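Local structure of 2-oxoglutarate-dependent dioxygenase tropC (Talaromyces stipitatus, 6XJJ) at residues 198-203 against 294-299; 221-226 against 315-320; 244-249 against 289-294; 249-254 against 281-286. The protein acts as an iron- and 2-oxoglutarate-dependent dioxygenase in the fungal biosynthesis of tropolone-class maleic anhydrides. One frame throughout, in Å; residues are numbered along the deposited sequence.

Contact 1: residues 198-203 against 294-299; sequences QGIHKA and GGYYRS
Two consecutive tyrosines reach helix 171-204 through different first torsions: Y296 holds CG anti to its backbone N (chi1 -180°), whereas Y297 turns CG to lie beside N (chi1 -63°). Y296 thereby reaches A203, G199 and I200, and Y297 reaches G199 and I200. The contact joins the last turns of the long helix that packs along the double-stranded beta-helix of this dioxygenase to the loop between helix 287-292 and strand 302-304. I200 enters by the end of its longer branch. CD1 meets Y297 CE2 at 3.6 Å and also Y296 CD2 at 4.0 Å, so one methyl bridges the two rings. The rings also touch each other, with Y296 CD2 standing above one face of the Y297 ring, offset toward its rim. One helical turn beyond I200's neighbour G199, A203 brings its CB to 3.5 Å from Y296 CZ, at the more open side of the contact. No hydrogen bond spans the two segments; both hydroxyls find partners close by. Y296 OH bonds to R67 NE of helix 56-72, and the same ring meets F204 edge-to-face. Y297 OH bonds to the backbone carbonyl of L196, within helix 171-204. That leaves the hydroxyl beside the side-chain-free backbone of G199, with Y297 OH 3.4 Å from G199 CA.

Contact 2: residues 221-226 against 315-320; sequences PMRLLH and AFFLNG
M222 and F316 face each other across two antiparallel strands, and their side chains meet at about a right angle. The M222 chain runs out extended and then bends at chi3 (-65°), which carries CE to the edge of the F316 ring, in its plane and 3.5 Å from CD2. This is a non-hydrogen-bonded pair, and both side chains look toward helix 171-204, where M185 touches each of them. The P221 carbonyl meets two aromatic rings differently: its O sits over one face of F316, but at the edge of F317, in the ring plane and 3.5 Å from CD1. The same oxygen accepts the backbone N-H of F317 (N to O 2.8 Å). P221 also sets its ring crosswise to N319, with CG 3.8 Å from ND2. On the sheet face opposite to M222, L225 CD1 rests on A315 CB at 3.9 Å, and the aliphatic part of R223 comes obliquely to the F317 ring. R223 and A315 form the hydrogen-bonded pair: R223 N donates to A315 O, and A315 N returns a bond to R223 O (3.0 Å). F317 belongs to the metal side of the sheet, its side chain being about 4 Å from that of D245 and about 5 Å from the iron at the nearest atoms. Strands 222-227 and 311-318, with helix 171-204 on the M222 face and the iron on the F317 face, are part of the double-stranded beta-helix core of this family.

Contact 3: residues 244-249 against 289-294; sequences TDFGCV and MHRWTG. With FE (Fe (III) ion), chain B.
The F246 ring and the R291 guanidinium meet obliquely, their planes 43° apart, with F246 CZ 4.2 Å from R291 NH1 at the exposed side of the contact. A second flat group, the W292 indole, is approached at its edge and near its plane by C248 SG, 4.3 Å from CZ3. These contacts set helix 287-292 against the loop that carries D245 of the two-histidine, one-carboxylate iron site of the double-stranded beta-helix dioxygenases. M289 lies nearer the start of strand 249-253. Its chain starts anti to N and then folds back at chi2 (67°) and chi3, which turns CE toward the loop, 4.0 Å from C248 CB and 4.2 Å from V249 CG2. The backbones are joined by one weak hydrogen bond, M289 N to G247 O at 3.5 Å. C248 and V249 both face L318 of strand 311-318 and form a classic beta bulge where the loop passes into strand 249-253. At the far end of the loop, D245 takes no part in the packing against the helix but serves the metal with H243 and H302: D245 OD1 binds the iron at 2.4 Å.

Contact 4: residues 249-254 against 281-286; sequences VSILLQ and FVINMG
I251, I283 and F281 make the tight part of this strand pair. I251 and I283 lie side by side, and the bend of I283 at chi2 (-60°) brings its CD1 to 3.4 Å from I251 CG2. That same I251 methyl meets F281 CB at 3.5 Å, so one methyl touches two residues of the other strand. This face is roofed by helix 171-204: M185 and V189 touch I251, and Y181 touches F281. At both ends of this face the contacts are longer: L253 CD1 extends the apolar layer to F281 CE1 at 4.0 Å, and V249 CG2 and M285 CE, on side chains pointing the same way, stand 4.1 Å apart. Strands 249-253 and 281-285 are antiparallel neighbours in the larger sheet of the double-stranded beta-helix, joined by two reciprocal pairs of bonds: S250 N to N284 O (3.0 Å) with N284 N to S250 O (3.2 Å), and L252 N to V282 O (2.8 Å) with V282 N to L252 O. The opposite face is less uniform. L252, the partly exposed member, lies alongside V282, CB to CB 3.9 Å. Q254 reaches the V282 side chain with NE2, and its OE1 makes a weak hydrogen bond to R311, the predicted 2-oxoglutarate-binding arginine. Farther along this face polar groups take over. N284 places CG between its backbone N and carbonyl carbon (chi1 59°), and its ND2 bonds to OD2 of the iron ligand D245. S250 OG bonds to that same D245 oxygen.

Overall arrangement
Contacts 2 and 4 are two ladders of one sheet: strands 311-318 and 249-253 are neighbours in it, and the two centres lie about 9 Å apart, each about 5 Å from the centre of the chain. Both combine backbone hydrogen bonds with apolar packing under helix 171-204 and present polar or aromatic groups to the iron side. Contact 3 lies farther out, sharing V249 with contact 4, and has one weak backbone bond where those have several; its loop delivers a metal ligand. Contact 1, which shares G294 with contact 3, is about 19 Å from the chain centre, away from the annotated sites. Although largely buried, it rests on aromatic and aliphatic contacts alone across its segments.

Contact 1: residues 198-203 against 294-299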
loop_
_atom_site.group_PDB
_atom_site.type_symbol
_atom_site.label_atom_id
_atom_site.label_comp_id
_atom_site.label_asym_id
_atom_site.label_seq_id
_atom_site.Cartn_x
_atom_site.Cartn_y
_atom_site.Cartn_z
ATOM N N GLN A 198 3.446 -19.889 -0.486
ATOM C CA GLN A 198 3.577 -21.070 0.363
ATOM C C GLN A 198 2.246 -21.442 1.008
ATOM O O GLN A 198 1.919 -22.629 1.128
ATOM C CB GLN A 198 4.655 -20.819 1.419
ATOM C CG GLN A 198 4.941 -21.975 2.366
ATOM C CD GLN A 198 5.353 -23.249 1.650
ATOM O OE1 GLN A 198 6.184 -23.225 0.740
ATOM N NE2 GLN A 198 4.830 -24.380 2.115
ATOM N N GLY A 199 1.463 -20.448 1.431
ATOM C CA GLY A 199 0.121 -20.736 1.905
ATOM C C GLY A 199 -0.765 -21.343 0.833
ATOM O O GLY A 199 -1.647 -22.152 1.136
ATOM N N ILE A 200 -0.546 -20.970 -0.430
ATOM C CA ILE A 200 -1.253 -21.618 -1.532
ATOM C C ILE A 200 -0.819 -23.075 -1.657
ATOM O O ILE A 200 -1.654 -23.979 -1.784
ATOM C CB ILE A 200 -1.029 -20.840 -2.843
ATOM C CG1 ILE A 200 -1.634 -19.433 -2.742
ATOM C CG2 ILE A 200 -1.592 -21.592 -4.030
ATOM C CD1 ILE A 200 -3.134 -19.405 -2.494
ATOM N N HIS A 201 0.495 -23.323 -1.637
ATOM C CA HIS A 201 0.996 -24.694 -1.638
ATOM C C HIS A 201 0.300 -25.542 -0.583
ATOM O O HIS A 201 -0.169 -26.649 -0.869
ATOM C CB HIS A 201 2.505 -24.702 -1.393
ATOM C CG HIS A 201 3.064 -26.075 -1.196
ATOM N ND1 HIS A 201 3.142 -26.996 -2.217
ATOM C CD2 HIS A 201 3.501 -26.711 -0.081
ATOM C CE1 HIS A 201 3.640 -28.127 -1.751
ATOM N NE2 HIS A 201 3.861 -27.982 -0.456
ATOM N N LYS A 202 0.236 -25.039 0.654
ATOM C CA LYS A 202 -0.379 -25.805 1.731
ATOM C C LYS A 202 -1.870 -25.984 1.498
ATOM O O LYS A 202 -2.428 -27.041 1.812
ATOM C CB LYS A 202 -0.130 -25.119 3.074
ATOM C CG LYS A 202 1.302 -25.220 3.567
ATOM C CD LYS A 202 1.481 -24.551 4.921
ATOM C CE LYS A 202 0.805 -25.310 6.041
ATOM N NZ LYS A 202 1.371 -26.661 6.274
ATOM N N ALA A 203 -2.532 -24.969 0.939
ATOM C CA ALA A 203 -3.980 -25.032 0.775
ATOM C C ALA A 203 -4.372 -25.948 -0.375
ATOM O O ALA A 203 -5.202 -26.847 -0.201
ATOM C CB ALA A 203 -4.560 -23.633 0.550
ATOM N N GLY A 294 -9.024 -18.448 -4.973
ATOM C CA GLY A 294 -10.443 -18.728 -5.091
ATOM C C GLY A 294 -11.311 -17.798 -4.262
ATOM O O GLY A 294 -12.416 -18.174 -3.863
ATOM N N GLY A 295 -10.832 -16.580 -4.004
ATOM C CA GLY A 295 -11.270 -15.852 -2.829
ATOM C C GLY A 295 -10.588 -16.310 -1.560
ATOM O O GLY A 295 -10.953 -15.851 -0.470
ATOM N N TYR A 296 -9.599 -17.204 -1.676
ATOM C CA TYR A 296 -8.934 -17.757 -0.501
ATOM C C TYR A 296 -8.183 -16.669 0.256
ATOM O O TYR A 296 -8.183 -16.651 1.494
ATOM C CB TYR A 296 -8.004 -18.890 -0.940
ATOM C CG TYR A 296 -7.252 -19.563 0.171
ATOM C CD1 TYR A 296 -7.877 -20.481 0.999
ATOM C CD2 TYR A 296 -5.907 -19.300 0.377
ATOM C CE1 TYR A 296 -7.186 -21.107 2.020
ATOM C CE2 TYR A 296 -5.206 -19.917 1.386
ATOM C CZ TYR A 296 -5.849 -20.823 2.208
ATOM O OH TYR A 296 -5.156 -21.447 3.219
ATOM N N TYR A 297 -7.551 -15.747 -0.466
ATOM C CA TYR A 297 -7.050 -14.505 0.108
ATOM C C TYR A 297 -8.071 -13.417 -0.221
ATOM O O TYR A 297 -8.327 -13.134 -1.396
ATOM C CB TYR A 297 -5.657 -14.176 -0.433
ATOM C CG TYR A 297 -4.583 -15.204 -0.064
ATOM C CD1 TYR A 297 -4.596 -15.846 1.169
ATOM C CD2 TYR A 297 -3.548 -15.511 -0.943
ATOM C CE1 TYR A 297 -3.620 -16.780 1.507
ATOM C CE2 TYR A 297 -2.570 -16.444 -0.613
ATOM C CZ TYR A 297 -2.612 -17.069 0.614
ATOM O OH TYR A 297 -1.644 -17.987 0.947
ATOM N N ARG A 298 -8.674 -12.832 0.815
ATOM C CA ARG A 298 -9.792 -11.911 0.637
ATOM C C ARG A 298 -9.333 -10.474 0.394
ATOM O O ARG A 298 -8.427 -9.974 1.068
ATOM C CB ARG A 298 -10.708 -11.925 1.865
ATOM C CG ARG A 298 -11.531 -13.185 2.104
ATOM C CD ARG A 298 -12.544 -12.887 3.230
ATOM N NE ARG A 298 -13.367 -11.724 2.866
ATOM C CZ ARG A 298 -13.391 -10.554 3.512
ATOM N NH1 ARG A 298 -14.144 -9.570 3.054
ATOM N NH2 ARG A 298 -12.709 -10.357 4.631
ATOM N N SER A 299 -9.997 -9.801 -0.554
ATOM C CA SER A 299 -9.929 -8.346 -0.686
ATOM C C SER A 299 -11.110 -7.739 0.067
ATOM O O SER A 299 -12.269 -7.962 -0.301
ATOM C CB SER A 299 -9.949 -7.907 -2.152
ATOM O OG SER A 299 -9.903 -6.489 -2.250
#

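Contact 2: residues 221-226 against 315-320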
loop_
_atom_site.group_PDB
_atom_site.type_symbol
_atom_site.label_atom_id
_atom_site.label_comp_id
_atom_site.label_asym_id
_atom_site.label_seq_id
_atom_site.Cartn_x
_atom_site.Cartn_y
_atom_site.Cartn_z
ATOM N N PRO A 221 3.345 1.054 -7.794
ATOM C CA PRO A 221 3.142 2.423 -7.331
ATOM C C PRO A 221 3.163 2.524 -5.817
ATOM O O PRO A 221 2.860 1.578 -5.085
ATOM C CB PRO A 221 1.761 2.776 -7.894
ATOM C CG PRO A 221 1.051 1.499 -7.938
ATOM C CD PRO A 221 2.085 0.440 -8.247
ATOM N N MET A 222 3.582 3.698 -5.372
ATOM C CA MET A 222 3.537 4.126 -3.984
ATOM C C MET A 222 2.867 5.486 -3.948
ATOM O O MET A 222 2.977 6.256 -4.901
ATOM C CB MET A 222 4.932 4.243 -3.400
ATOM C CG MET A 222 4.993 4.494 -1.868
ATOM S SD MET A 222 6.619 4.872 -1.237
ATOM C CE MET A 222 7.424 3.359 -1.552
ATOM N N ARG A 223 2.187 5.783 -2.839
ATOM C CA ARG A 223 1.574 7.092 -2.648
ATOM C C ARG A 223 1.970 7.656 -1.294
ATOM O O ARG A 223 1.921 6.952 -0.279
ATOM C CB ARG A 223 0.044 7.034 -2.763
ATOM C CG ARG A 223 -0.415 6.560 -4.127
ATOM C CD ARG A 223 -1.855 6.905 -4.446
ATOM N NE ARG A 223 -2.242 6.387 -5.756
ATOM C CZ ARG A 223 -3.362 6.714 -6.386
ATOM N NH1 ARG A 223 -4.185 7.603 -5.852
ATOM N NH2 ARG A 223 -3.634 6.196 -7.575
ATOM N N LEU A 224 2.372 8.925 -1.290
ATOM C CA LEU A 224 2.538 9.686 -0.062
ATOM C C LEU A 224 1.223 10.402 0.210
ATOM O O LEU A 224 0.685 11.073 -0.677
ATOM C CB LEU A 224 3.681 10.697 -0.184
ATOM C CG LEU A 224 5.056 10.154 -0.590
ATOM C CD1 LEU A 224 6.074 11.293 -0.643
ATOM C CD2 LEU A 224 5.533 9.021 0.315
ATOM N N LEU A 225 0.705 10.253 1.424
ATOM C CA LEU A 225 -0.665 10.629 1.738
ATOM C C LEU A 225 -0.692 11.664 2.852
ATOM O O LEU A 225 0.045 11.550 3.840
ATOM C CB LEU A 225 -1.471 9.394 2.147
ATOM C CG LEU A 225 -1.662 8.355 1.034
ATOM C CD1 LEU A 225 -2.123 7.012 1.579
ATOM C CD2 LEU A 225 -2.676 8.866 0.038
ATOM N N HIS A 226 -1.543 12.677 2.674
ATOM C CA HIS A 226 -1.777 13.716 3.669
ATOM C C HIS A 226 -3.271 13.866 3.908
ATOM O O HIS A 226 -4.044 14.014 2.956
ATOM C CB HIS A 226 -1.202 15.061 3.228
ATOM C CG HIS A 226 -1.477 16.164 4.197
ATOM N ND1 HIS A 226 -1.536 17.490 3.824
ATOM C CD2 HIS A 226 -1.695 16.138 5.532
ATOM C CE1 HIS A 226 -1.797 18.231 4.886
ATOM N NE2 HIS A 226 -1.900 17.433 5.933
ATOM N N ALA A 315 1.572 4.474 1.338
ATOM C CA ALA A 315 0.905 3.294 0.816
ATOM C C ALA A 315 1.676 2.849 -0.410
ATOM O O ALA A 315 1.871 3.633 -1.343
ATOM C CB ALA A 315 -0.555 3.595 0.465
ATOM N N PHE A 316 2.139 1.609 -0.397
ATOM C CA PHE A 316 2.800 1.017 -1.546
ATOM C C PHE A 316 2.009 -0.200 -1.979
ATOM O O PHE A 316 1.451 -0.922 -1.146
ATOM C CB PHE A 316 4.326 0.812 -1.213
ATOM C CG PHE A 316 5.095 -0.205 -2.061
ATOM C CD1 PHE A 316 4.527 -1.274 -2.732
ATOM C CD2 PHE A 316 6.349 0.193 -2.503
ATOM C CE1 PHE A 316 5.288 -2.103 -3.547
ATOM C CE2 PHE A 316 7.096 -0.606 -3.354
ATOM C CZ PHE A 316 6.553 -1.740 -3.882
ATOM N N PHE A 317 1.893 -0.371 -3.301
ATOM C CA PHE A 317 1.051 -1.416 -3.846
ATOM C C PHE A 317 1.827 -2.193 -4.891
ATOM O O PHE A 317 2.725 -1.663 -5.551
ATOM C CB PHE A 317 -0.275 -0.914 -4.505
ATOM C CG PHE A 317 -0.957 0.227 -3.784
ATOM C CD1 PHE A 317 -0.274 1.385 -3.450
ATOM C CD2 PHE A 317 -2.229 0.050 -3.261
ATOM C CE1 PHE A 317 -0.901 2.409 -2.768
ATOM C CE2 PHE A 317 -2.840 1.058 -2.544
ATOM C CZ PHE A 317 -2.175 2.231 -2.296
ATOM N N LEU A 318 1.457 -3.463 -5.020
ATOM C CA LEU A 318 1.974 -4.362 -6.040
ATOM C C LEU A 318 0.794 -4.810 -6.894
ATOM O O LEU A 318 -0.104 -5.508 -6.406
ATOM C CB LEU A 318 2.695 -5.548 -5.400
ATOM C CG LEU A 318 3.104 -6.690 -6.338
ATOM C CD1 LEU A 318 4.072 -6.203 -7.405
ATOM C CD2 LEU A 318 3.702 -7.841 -5.538
ATOM N N ASN A 319 0.791 -4.398 -8.158
ATOM C CA ASN A 319 -0.267 -4.744 -9.095
ATOM C C ASN A 319 0.199 -5.859 -10.023
ATOM O O ASN A 319 1.390 -6.164 -10.118
ATOM C CB ASN A 319 -0.682 -3.517 -9.917
ATOM C CG ASN A 319 -1.341 -2.446 -9.077
ATOM O OD1 ASN A 319 -1.980 -2.735 -8.065
ATOM N ND2 ASN A 319 -1.156 -1.194 -9.471
ATOM N N GLY A 320 -0.768 -6.474 -10.704
ATOM C CA GLY A 320 -0.444 -7.376 -11.794
ATOM C C GLY A 320 0.370 -6.689 -12.871
ATOM O O GLY A 320 0.370 -5.462 -13.015
#

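Contact 3: residues 244-249 against 289-294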
loop_
_atom_site.group_PDB
_atom_site.type_symbol
_atom_site.label_atom_id
_atom_site.label_comp_id
_atom_site.label_asym_id
_atom_site.label_seq_id
_atom_site.Cartn_x
_atom_site.Cartn_y
_atom_site.Cartn_z
ATOM N N THR A 244 -12.176 -1.127 -2.327
ATOM C CA THR A 244 -11.174 -2.176 -2.293
ATOM C C THR A 244 -9.986 -1.728 -3.129
ATOM O O THR A 244 -10.107 -0.886 -4.025
ATOM C CB THR A 244 -11.700 -3.507 -2.841
ATOM O OG1 THR A 244 -12.042 -3.355 -4.223
ATOM C CG2 THR A 244 -12.909 -3.956 -2.073
ATOM N N ASP A 245 -8.829 -2.301 -2.825
ATOM C CA ASP A 245 -7.656 -2.114 -3.658
ATOM C C ASP A 245 -7.741 -3.078 -4.833
ATOM O O ASP A 245 -8.194 -4.216 -4.679
ATOM C CB ASP A 245 -6.381 -2.361 -2.857
ATOM C CG ASP A 245 -6.189 -1.351 -1.732
ATOM O OD1 ASP A 245 -6.871 -0.305 -1.723
ATOM O OD2 ASP A 245 -5.348 -1.606 -0.846
ATOM N N PHE A 246 -7.328 -2.618 -6.015
ATOM C CA PHE A 246 -7.499 -3.456 -7.199
ATOM C C PHE A 246 -6.353 -4.451 -7.374
ATOM O O PHE A 246 -6.553 -5.520 -7.959
ATOM C CB PHE A 246 -7.618 -2.590 -8.457
ATOM C CG PHE A 246 -8.080 -3.352 -9.684
ATOM C CD1 PHE A 246 -9.434 -3.550 -9.908
ATOM C CD2 PHE A 246 -7.175 -3.873 -10.604
ATOM C CE1 PHE A 246 -9.883 -4.242 -11.021
ATOM C CE2 PHE A 246 -7.624 -4.571 -11.725
ATOM C CZ PHE A 246 -8.979 -4.753 -11.928
ATOM N N GLY A 247 -5.158 -4.129 -6.872
ATOM C CA GLY A 247 -3.968 -4.913 -7.156
ATOM C C GLY A 247 -3.857 -6.243 -6.438
ATOM O O GLY A 247 -4.848 -6.955 -6.241
ATOM N N CYS A 248 -2.629 -6.595 -6.055
ATOM C CA CYS A 248 -2.345 -7.853 -5.381
ATOM C C CYS A 248 -2.078 -7.660 -3.893
ATOM O O CYS A 248 -2.816 -8.197 -3.058
ATOM C CB CYS A 248 -1.144 -8.534 -6.055
ATOM S SG CYS A 248 -1.390 -8.978 -7.801
ATOM N N VAL A 249 -1.041 -6.902 -3.539
ATOM C CA VAL A 249 -0.645 -6.692 -2.152
ATOM C C VAL A 249 -0.457 -5.197 -1.938
ATOM O O VAL A 249 0.045 -4.496 -2.822
ATOM C CB VAL A 249 0.646 -7.468 -1.805
ATOM C CG1 VAL A 249 1.070 -7.207 -0.353
ATOM C CG2 VAL A 249 0.454 -8.964 -2.064
ATOM N N MET A 289 -5.514 -10.384 -6.431
ATOM C CA MET A 289 -5.194 -11.551 -5.614
ATOM C C MET A 289 -6.456 -12.320 -5.251
ATOM O O MET A 289 -6.450 -13.556 -5.229
ATOM C CB MET A 289 -4.442 -11.126 -4.349
ATOM C CG MET A 289 -3.935 -12.292 -3.483
ATOM S SD MET A 289 -2.642 -13.285 -4.275
ATOM C CE MET A 289 -1.284 -12.130 -4.226
ATOM N N HIS A 290 -7.545 -11.605 -4.952
ATOM C CA HIS A 290 -8.822 -12.251 -4.668
ATOM C C HIS A 290 -9.207 -13.204 -5.794
ATOM O O HIS A 290 -9.360 -14.413 -5.586
ATOM C CB HIS A 290 -9.925 -11.204 -4.506
ATOM C CG HIS A 290 -11.189 -11.749 -3.919
ATOM N ND1 HIS A 290 -11.394 -11.832 -2.561
ATOM C CD2 HIS A 290 -12.264 -12.338 -4.498
ATOM C CE1 HIS A 290 -12.574 -12.376 -2.327
ATOM N NE2 HIS A 290 -13.117 -12.704 -3.485
ATOM N N ARG A 291 -9.394 -12.656 -7.001
ATOM C CA ARG A 291 -9.803 -13.469 -8.141
ATOM C C ARG A 291 -8.792 -14.561 -8.432
ATOM O O ARG A 291 -9.159 -15.674 -8.827
ATOM C CB ARG A 291 -9.961 -12.601 -9.387
ATOM C CG ARG A 291 -11.087 -11.591 -9.384
ATOM C CD ARG A 291 -11.251 -11.081 -10.802
ATOM N NE ARG A 291 -9.971 -10.634 -11.362
ATOM C CZ ARG A 291 -9.434 -9.430 -11.180
ATOM N NH1 ARG A 291 -10.056 -8.521 -10.440
ATOM N NH2 ARG A 291 -8.266 -9.141 -11.741
ATOM N N TRP A 292 -7.509 -14.249 -8.280
ATOM C CA TRP A 292 -6.478 -15.183 -8.698
ATOM C C TRP A 292 -6.380 -16.358 -7.737
ATOM O O TRP A 292 -6.170 -17.494 -8.178
ATOM C CB TRP A 292 -5.191 -14.378 -8.922
ATOM C CG TRP A 292 -3.945 -15.104 -9.187
ATOM C CD1 TRP A 292 -3.801 -16.291 -9.837
ATOM C CD2 TRP A 292 -2.622 -14.565 -9.044
ATOM N NE1 TRP A 292 -2.466 -16.592 -9.984
ATOM C CE2 TRP A 292 -1.722 -15.538 -9.523
ATOM C CE3 TRP A 292 -2.111 -13.371 -8.518
ATOM C CZ2 TRP A 292 -0.342 -15.360 -9.484
ATOM C CZ3 TRP A 292 -0.737 -13.200 -8.473
ATOM C CH2 TRP A 292 0.130 -14.190 -8.955
ATOM N N THR A 293 -6.630 -16.134 -6.453
ATOM C CA THR A 293 -6.997 -17.232 -5.572
ATOM C C THR A 293 -8.493 -17.496 -5.731
ATOM O O THR A 293 -9.182 -16.847 -6.524
ATOM C CB THR A 293 -6.631 -16.907 -4.123
ATOM O OG1 THR A 293 -7.436 -15.824 -3.648
ATOM C CG2 THR A 293 -5.188 -16.481 -4.038
ATOM N N GLY A 294 -9.024 -18.448 -4.973
ATOM C CA GLY A 294 -10.443 -18.728 -5.091
ATOM C C GLY A 294 -11.311 -17.798 -4.262
ATOM O O GLY A 294 -12.416 -18.174 -3.863
HETATM FE FE FE B . -6.684 1.416 -0.001
#

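Contact 4: residues 249-254 against 281-286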
loop_
_atom_site.group_PDB
_atom_site.type_symbol
_atom_site.label_atom_id
_atom_site.label_comp_id
_atom_site.label_asym_id
_atom_site.label_seq_id
_atom_site.Cartn_x
_atom_site.Cartn_y
_atom_site.Cartn_z
ATOM N N VAL A 249 -1.041 -6.902 -3.539
ATOM C CA VAL A 249 -0.645 -6.692 -2.152
ATOM C C VAL A 249 -0.457 -5.197 -1.938
ATOM O O VAL A 249 0.045 -4.496 -2.822
ATOM C CB VAL A 249 0.646 -7.468 -1.805
ATOM C CG1 VAL A 249 1.070 -7.207 -0.353
ATOM C CG2 VAL A 249 0.454 -8.964 -2.064
ATOM N N SER A 250 -0.895 -4.702 -0.779
ATOM C CA SER A 250 -0.663 -3.318 -0.390
ATOM C C SER A 250 0.013 -3.307 0.972
ATOM O O SER A 250 -0.312 -4.125 1.839
ATOM C CB SER A 250 -1.962 -2.505 -0.340
ATOM O OG SER A 250 -2.615 -2.487 -1.602
ATOM N N ILE A 251 0.951 -2.381 1.154
ATOM C CA ILE A 251 1.725 -2.273 2.387
ATOM C C ILE A 251 1.652 -0.822 2.838
ATOM O O ILE A 251 2.122 0.076 2.126
ATOM C CB ILE A 251 3.194 -2.689 2.206
ATOM C CG1 ILE A 251 3.295 -4.058 1.538
ATOM C CG2 ILE A 251 3.860 -2.734 3.577
ATOM C CD1 ILE A 251 4.702 -4.448 1.141
ATOM N N LEU A 252 1.099 -0.593 4.023
ATOM C CA LEU A 252 0.803 0.745 4.505
ATOM C C LEU A 252 1.647 1.036 5.735
ATOM O O LEU A 252 1.823 0.169 6.596
ATOM C CB LEU A 252 -0.686 0.878 4.861
ATOM C CG LEU A 252 -1.248 2.203 5.382
ATOM C CD1 LEU A 252 -1.360 3.230 4.259
ATOM C CD2 LEU A 252 -2.590 1.971 6.071
ATOM N N LEU A 253 2.161 2.259 5.816
ATOM C CA LEU A 253 2.867 2.746 6.993
ATOM C C LEU A 253 2.038 3.855 7.624
ATOM O O LEU A 253 1.881 4.925 7.025
ATOM C CB LEU A 253 4.257 3.264 6.623
ATOM C CG LEU A 253 5.067 3.936 7.739
ATOM C CD1 LEU A 253 5.375 2.961 8.865
ATOM C CD2 LEU A 253 6.345 4.544 7.184
ATOM N N GLN A 254 1.518 3.611 8.822
ATOM C CA GLN A 254 0.744 4.631 9.504
ATOM C C GLN A 254 1.660 5.411 10.437
ATOM O O GLN A 254 2.825 5.061 10.646
ATOM C CB GLN A 254 -0.405 4.023 10.298
ATOM C CG GLN A 254 -1.183 2.972 9.595
ATOM C CD GLN A 254 -2.397 2.624 10.381
ATOM O OE1 GLN A 254 -2.758 3.350 11.301
ATOM N NE2 GLN A 254 -2.874 1.406 10.212
ATOM N N PHE A 281 3.845 -2.717 9.546
ATOM C CA PHE A 281 3.176 -2.286 8.334
ATOM C C PHE A 281 1.823 -2.982 8.250
ATOM O O PHE A 281 1.671 -4.123 8.699
ATOM C CB PHE A 281 4.015 -2.616 7.099
ATOM C CG PHE A 281 5.360 -1.955 7.089
ATOM C CD1 PHE A 281 5.511 -0.672 6.591
ATOM C CD2 PHE A 281 6.476 -2.617 7.583
ATOM C CE1 PHE A 281 6.749 -0.061 6.577
ATOM C CE2 PHE A 281 7.720 -2.011 7.577
ATOM C CZ PHE A 281 7.858 -0.731 7.072
ATOM N N VAL A 282 0.839 -2.289 7.673
ATOM C CA VAL A 282 -0.473 -2.882 7.422
ATOM C C VAL A 282 -0.457 -3.513 6.043
ATOM O O VAL A 282 -0.111 -2.860 5.052
ATOM C CB VAL A 282 -1.601 -1.844 7.522
ATOM C CG1 VAL A 282 -2.939 -2.479 7.159
ATOM C CG2 VAL A 282 -1.683 -1.261 8.896
ATOM N N ILE A 283 -0.839 -4.780 5.985
ATOM C CA ILE A 283 -0.817 -5.566 4.764
ATOM C C ILE A 283 -2.246 -5.965 4.457
ATOM O O ILE A 283 -2.954 -6.458 5.341
ATOM C CB ILE A 283 0.060 -6.818 4.920
ATOM C CG1 ILE A 283 1.457 -6.469 5.446
ATOM C CG2 ILE A 283 0.127 -7.585 3.608
ATOM C CD1 ILE A 283 2.244 -5.548 4.579
ATOM N N ASN A 284 -2.675 -5.746 3.219
ATOM C CA ASN A 284 -3.960 -6.269 2.782
ATOM C C ASN A 284 -3.877 -6.777 1.353
ATOM O O ASN A 284 -3.015 -6.375 0.566
ATOM C CB ASN A 284 -5.062 -5.225 2.844
ATOM C CG ASN A 284 -4.764 -4.037 1.991
ATOM O OD1 ASN A 284 -3.629 -3.585 1.943
ATOM N ND2 ASN A 284 -5.727 -3.638 1.179
ATOM N N MET A 285 -4.828 -7.637 1.023
ATOM C CA MET A 285 -4.949 -8.226 -0.299
ATOM C C MET A 285 -5.866 -7.372 -1.177
ATOM O O MET A 285 -6.781 -6.702 -0.688
ATOM C CB MET A 285 -5.519 -9.636 -0.179
ATOM C CG MET A 285 -4.758 -10.547 0.793
ATOM S SD MET A 285 -3.083 -11.009 0.277
ATOM C CE MET A 285 -2.071 -9.776 1.110
ATOM N N GLY A 286 -5.610 -7.409 -2.485
ATOM C CA GLY A 286 -6.404 -6.701 -3.462
ATOM C C GLY A 286 -7.277 -7.636 -4.289
ATOM O O GLY A 286 -7.300 -8.852 -4.111
#